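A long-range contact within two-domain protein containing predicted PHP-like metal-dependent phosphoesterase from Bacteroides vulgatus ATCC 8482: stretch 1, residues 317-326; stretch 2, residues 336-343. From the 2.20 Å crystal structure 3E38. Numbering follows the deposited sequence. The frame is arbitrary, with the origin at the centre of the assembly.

Stretch 1 317-326: IKGGDVNFEV
Stretch 2 (336-343) GLKYTISL

How do the two backbones lie? Strands 321-326 and 336-342 run antiparallel, at 154° between their N-to-C directions, with axes approaching to 4.4 Å. V322 faces I341, F324 faces Y339 and V326 faces L337 as hydrogen-bonded pairs; N323-T340 and E325-K338 are the non-hydrogen-bonded pairs between them, and D321-S342, also non-hydrogen-bonded, lies beyond V322-I341. V322 N reaches I341 O at 3.0 Å and I341 N returns to V322 O at 2.9 Å; F324 N to Y339 O is 3.1 Å, Y339 N to F324 O 2.9 Å. The last pair is lopsided: V326 N to L337 O is 2.6 Å, but L337 N to V326 O is a weak 3.4 Å. Beyond the strand, L343 N bonds G320 O at 2.9 Å.

What packs on the apolar face? V322, F324, V326, L337, Y339 and I341 share it. V322 and V326 both adopt t, and V326 CG2 lies 4.1 Å from L337 CD2, with L337 at t, p. V322 CG2 meets L343 CD1 at 3.7 Å. F324, with chi1 55° (p) and chi2 83°, brings its ring back over the neighbouring strand, so that Y339 O lies over one ring face while I341 CD1 sits at the ring edge, 3.8 Å from F324 CE2. I341 is m, t. Y339 takes chi1 -156° (t) and chi2 -87°, its end leading away; the two rings are near parallel (24°) but slid apart, centroids 6.0 Å, and barely overlap. The closer side-chain contact is F324 CE1 to Y339 CB, 3.8 Å.

How do the polar side chains pair on the other face? D321 (chi1 -68°, chi2 -20°) and N323 (chi1 -62°, chi2 -32°) are both m, and each brings its end nearer the partner strand. S342 OG, at chi1 m, donates to D321 OD1 at 3.2 Å; T340 OG1, also m, donates to N323 OD1 at 2.9 Å. E325 extends, t, t with chi3 2°, so that OE2 accepts from G336 N at 2.9 Å. K338 (m, m, t, m) curls back within its own strand: its NZ makes a very short 2.4 Å bond to G336 O, while the salt bridge from K338 NZ to E325 OE2 is long, 3.8 Å.

Why do the glycines fit? G320, at phi/psi 152/-169, has angles that would jam a CB against the preceding carbonyl. An ideal CB on G319 (164/-166) would fall 2.8 Å from L343 OXT; one on G336 (-91/160) would fall 2.7 Å from E325 OE2.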

ATOM      1  N   ILE B 317     -45.069  -6.810  14.977  1.00 43.33           N
ATOM      2  CA  ILE B 317     -44.851  -5.671  14.052  1.00 41.64           C
ATOM      3  C   ILE B 317     -44.670  -6.021  12.559  1.00 41.79           C
ATOM      4  O   ILE B 317     -44.111  -7.049  12.185  1.00 41.02           O
ATOM      5  CB  ILE B 317     -43.703  -4.742  14.567  1.00 42.18           C
ATOM      6  CG1 ILE B 317     -42.336  -5.385  14.361  1.00 35.80           C
ATOM      7  CG2 ILE B 317     -43.938  -4.385  16.048  1.00 39.59           C
ATOM      8  CD1 ILE B 317     -41.236  -4.525  14.796  1.00 35.99           C
ATOM      9  N   LYS B 318     -45.181  -5.123  11.727  1.00 42.34           N
ATOM     10  CA  LYS B 318     -45.189  -5.288  10.266  1.00 44.20           C
ATOM     11  C   LYS B 318     -44.256  -4.310   9.583  1.00 45.03           C
ATOM     12  O   LYS B 318     -44.108  -4.271   8.363  1.00 46.31           O
ATOM     13  CB  LYS B 318     -46.610  -5.092   9.741  1.00 44.51           C
ATOM     14  N   GLY B 319     -43.614  -3.519  10.414  1.00 45.58           N
ATOM     15  CA  GLY B 319     -42.675  -2.509   9.934  1.00 45.45           C
ATOM     16  C   GLY B 319     -42.321  -1.446  10.948  1.00 45.19           C
ATOM     17  O   GLY B 319     -42.594  -1.563  12.151  1.00 43.37           O
ATOM     18  N   GLY B 320     -41.715  -0.392  10.432  1.00 44.88           N
ATOM     19  CA  GLY B 320     -41.274   0.714  11.270  1.00 43.62           C
ATOM     20  C   GLY B 320     -40.089   1.458  10.726  1.00 42.58           C
ATOM     21  O   GLY B 320     -39.665   1.270   9.585  1.00 44.17           O
ATOM     22  N   ASP B 321     -39.561   2.300  11.593  1.00 41.42           N
ATOM     23  CA  ASP B 321     -38.442   3.177  11.267  1.00 39.44           C
ATOM     24  C   ASP B 321     -37.131   2.655  11.773  1.00 36.94           C
ATOM     25  O   ASP B 321     -36.874   2.618  12.976  1.00 32.17           O
ATOM     26  CB  ASP B 321     -38.628   4.555  11.888  1.00 39.57           C
ATOM     27  CG  ASP B 321     -39.768   5.319  11.286  1.00 42.67           C
ATOM     28  OD1 ASP B 321     -40.198   4.999  10.154  1.00 51.23           O
ATOM     29  OD2 ASP B 321     -40.213   6.264  11.953  1.00 39.08           O
ATOM     30  N   VAL B 322     -36.293   2.325  10.802  1.00 34.95           N
ATOM     31  CA  VAL B 322     -34.939   1.875  11.052  1.00 33.55           C
ATOM     32  C   VAL B 322     -34.148   3.151  11.161  1.00 33.43           C
ATOM     33  O   VAL B 322     -33.789   3.764  10.164  1.00 35.48           O
ATOM     34  CB  VAL B 322     -34.457   0.929   9.945  1.00 33.88           C
ATOM     35  CG1 VAL B 322     -33.011   0.538  10.156  1.00 31.00           C
ATOM     36  CG2 VAL B 322     -35.371  -0.313   9.917  1.00 24.93           C
ATOM     37  N   ASN B 323     -33.931   3.543  12.413  1.00 32.69           N
ATOM     38  CA  ASN B 323     -33.257   4.791  12.798  1.00 31.44           C
ATOM     39  C   ASN B 323     -31.808   4.672  13.188  1.00 31.83           C
ATOM     40  O   ASN B 323     -31.398   3.794  13.964  1.00 35.68           O
ATOM     41  CB  ASN B 323     -33.977   5.404  13.988  1.00 30.01           C
ATOM     42  CG  ASN B 323     -35.392   5.766  13.665  1.00 34.42           C
ATOM     43  OD1 ASN B 323     -35.712   6.127  12.526  1.00 35.48           O
ATOM     44  ND2 ASN B 323     -36.255   5.676  14.655  1.00 32.45           N
ATOM     45  N   PHE B 324     -31.044   5.612  12.665  1.00 31.01           N
ATOM     46  CA  PHE B 324     -29.616   5.669  12.932  1.00 28.57           C
ATOM     47  C   PHE B 324     -28.990   7.006  12.628  1.00 28.44           C
ATOM     48  O   PHE B 324     -29.467   7.813  11.816  1.00 27.08           O
ATOM     49  CB  PHE B 324     -28.884   4.564  12.157  1.00 30.02           C
ATOM     50  CG  PHE B 324     -29.135   4.576  10.676  1.00 29.39           C
ATOM     51  CD1 PHE B 324     -28.422   5.422   9.845  1.00 26.39           C
ATOM     52  CD2 PHE B 324     -30.082   3.737  10.113  1.00 37.05           C
ATOM     53  CE1 PHE B 324     -28.637   5.417   8.470  1.00 32.72           C
ATOM     54  CE2 PHE B 324     -30.308   3.743   8.733  1.00 32.20           C
ATOM     55  CZ  PHE B 324     -29.573   4.584   7.918  1.00 33.30           C
ATOM     56  N   GLU B 325     -27.895   7.236  13.326  1.00 28.81           N
ATOM     57  CA  GLU B 325     -27.073   8.421  13.095  1.00 30.33           C
ATOM     58  C   GLU B 325     -25.933   8.079  12.110  1.00 29.51           C
ATOM     59  O   GLU B 325     -25.361   7.018  12.206  1.00 30.31           O
ATOM     60  CB  GLU B 325     -26.478   8.880  14.417  1.00 30.87           C
ATOM     61  CG  GLU B 325     -25.716  10.155  14.386  1.00 34.17           C
ATOM     62  CD  GLU B 325     -24.981  10.377  15.700  1.00 42.14           C
ATOM     63  OE1 GLU B 325     -25.081   9.488  16.567  1.00 53.72           O
ATOM     64  OE2 GLU B 325     -24.276  11.407  15.864  1.00 46.81           O
ATOM     65  N   VAL B 326     -25.646   8.953  11.141  1.00 30.70           N
ATOM     66  CA  VAL B 326     -24.469   8.745  10.272  1.00 29.94           C
ATOM     67  C   VAL B 326     -23.436   9.565  10.978  1.00 31.27           C
ATOM     68  O   VAL B 326     -23.288  10.758  10.714  1.00 35.33           O
ATOM     69  CB  VAL B 326     -24.616   9.237   8.845  1.00 27.76           C
ATOM     70  CG1 VAL B 326     -23.309   8.854   8.024  1.00 28.59           C
ATOM     71  CG2 VAL B 326     -25.895   8.667   8.227  1.00 22.88           C
ATOM     72  N   GLY B 336     -23.994  13.998  14.594  1.00 34.95           N
ATOM     73  CA  GLY B 336     -24.060  13.366  13.256  1.00 34.20           C
ATOM     74  C   GLY B 336     -25.469  13.358  12.666  1.00 33.98           C
ATOM     75  O   GLY B 336     -26.471  13.524  13.360  1.00 33.02           O
ATOM     76  N   LEU B 337     -25.519  13.206  11.356  1.00 32.72           N
ATOM     77  CA  LEU B 337     -26.780  13.169  10.608  1.00 32.71           C
ATOM     78  C   LEU B 337     -27.703  12.061  11.069  1.00 33.51           C
ATOM     79  O   LEU B 337     -27.287  10.932  11.233  1.00 33.02           O
ATOM     80  CB  LEU B 337     -26.489  12.963   9.116  1.00 31.60           C
ATOM     81  CG  LEU B 337     -27.683  12.737   8.197  1.00 31.71           C
ATOM     82  CD1 LEU B 337     -28.588  13.993   8.159  1.00 22.23           C
ATOM     83  CD2 LEU B 337     -27.203  12.296   6.797  1.00 21.65           C
ATOM     84  N   LYS B 338     -28.969  12.402  11.255  1.00 34.18           N
ATOM     85  CA  LYS B 338     -29.999  11.432  11.610  1.00 34.62           C
ATOM     86  C   LYS B 338     -30.760  11.000  10.365  1.00 33.04           C
ATOM     87  O   LYS B 338     -31.185  11.790   9.541  1.00 32.88           O
ATOM     88  CB  LYS B 338     -30.965  11.997  12.652  1.00 36.47           C
ATOM     89  CG  LYS B 338     -30.247  12.560  13.888  1.00 43.73           C
ATOM     90  CD  LYS B 338     -29.302  11.546  14.527  1.00 46.58           C
ATOM     91  CE  LYS B 338     -28.585  12.128  15.775  1.00 53.60           C
ATOM     92  NZ  LYS B 338     -27.545  13.208  15.488  1.00 42.60           N
ATOM     93  N   TYR B 339     -30.936   9.709  10.246  1.00 33.94           N
ATOM     94  CA  TYR B 339     -31.575   9.149   9.075  1.00 34.47           C
ATOM     95  C   TYR B 339     -32.462   8.015   9.446  1.00 34.27           C
ATOM     96  O   TYR B 339     -32.244   7.320  10.429  1.00 34.40           O
ATOM     97  CB  TYR B 339     -30.498   8.650   8.084  1.00 35.63           C
ATOM     98  CG  TYR B 339     -30.963   8.584   6.657  1.00 38.24           C
ATOM     99  CD1 TYR B 339     -31.608   7.457   6.151  1.00 42.74           C
ATOM    100  CD2 TYR B 339     -30.770   9.674   5.811  1.00 44.07           C
ATOM    101  CE1 TYR B 339     -32.037   7.421   4.821  1.00 50.50           C
ATOM    102  CE2 TYR B 339     -31.199   9.658   4.491  1.00 40.73           C
ATOM    103  CZ  TYR B 339     -31.827   8.540   3.994  1.00 52.42           C
ATOM    104  OH  TYR B 339     -32.220   8.556   2.663  1.00 53.37           O
ATOM    105  N   THR B 340     -33.476   7.844   8.629  1.00 36.27           N
ATOM    106  CA  THR B 340     -34.437   6.771   8.814  1.00 36.52           C
ATOM    107  C   THR B 340     -34.681   6.048   7.528  1.00 40.36           C
ATOM    108  O   THR B 340     -34.777   6.663   6.453  1.00 42.53           O
ATOM    109  CB  THR B 340     -35.815   7.286   9.262  1.00 33.27           C
ATOM    110  OG1 THR B 340     -35.660   8.070  10.429  1.00 32.12           O
ATOM    111  CG2 THR B 340     -36.710   6.137   9.602  1.00 31.48           C
ATOM    112  N   ILE B 341     -34.734   4.730   7.652  1.00 40.62           N
ATOM    113  CA  ILE B 341     -35.121   3.887   6.546  1.00 42.56           C
ATOM    114  C   ILE B 341     -36.469   3.347   6.948  1.00 44.88           C
ATOM    115  O   ILE B 341     -36.560   2.499   7.837  1.00 49.08           O
ATOM    116  CB  ILE B 341     -34.134   2.748   6.275  1.00 40.69           C
ATOM    117  CG1 ILE B 341     -32.819   3.308   5.731  1.00 40.95           C
ATOM    118  CG2 ILE B 341     -34.735   1.808   5.286  1.00 39.52           C
ATOM    119  CD1 ILE B 341     -31.719   2.239   5.507  1.00 31.81           C
ATOM    120  N   SER B 342     -37.522   3.901   6.351  1.00 46.99           N
ATOM    121  CA  SER B 342     -38.897   3.465   6.642  1.00 48.82           C
ATOM    122  C   SER B 342     -39.217   2.179   5.918  1.00 48.74           C
ATOM    123  O   SER B 342     -38.995   2.060   4.703  1.00 49.70           O
ATOM    124  CB  SER B 342     -39.932   4.529   6.247  1.00 49.84           C
ATOM    125  OG  SER B 342     -39.843   5.678   7.066  1.00 57.76           O
ATOM    126  N   LEU B 343     -39.725   1.222   6.686  1.00 47.20           N
ATOM    127  CA  LEU B 343     -40.119  -0.084   6.178  1.00 47.10           C
ATOM    128  C   LEU B 343     -41.612  -0.344   6.439  1.00 50.38           C
ATOM    129  O   LEU B 343     -42.308   0.526   6.982  1.00 48.35           O
ATOM    130  CB  LEU B 343     -39.283  -1.177   6.836  1.00 47.85           C
ATOM    131  CG  LEU B 343     -37.784  -1.168   6.511  1.00 42.52           C
ATOM    132  CD1 LEU B 343     -37.101  -2.242   7.318  1.00 49.71           C
ATOM    133  CD2 LEU B 343     -37.533  -1.376   5.029  1.00 36.96           C
ATOM    134  OXT LEU B 343     -42.159  -1.426   6.133  1.00 51.75           O
TER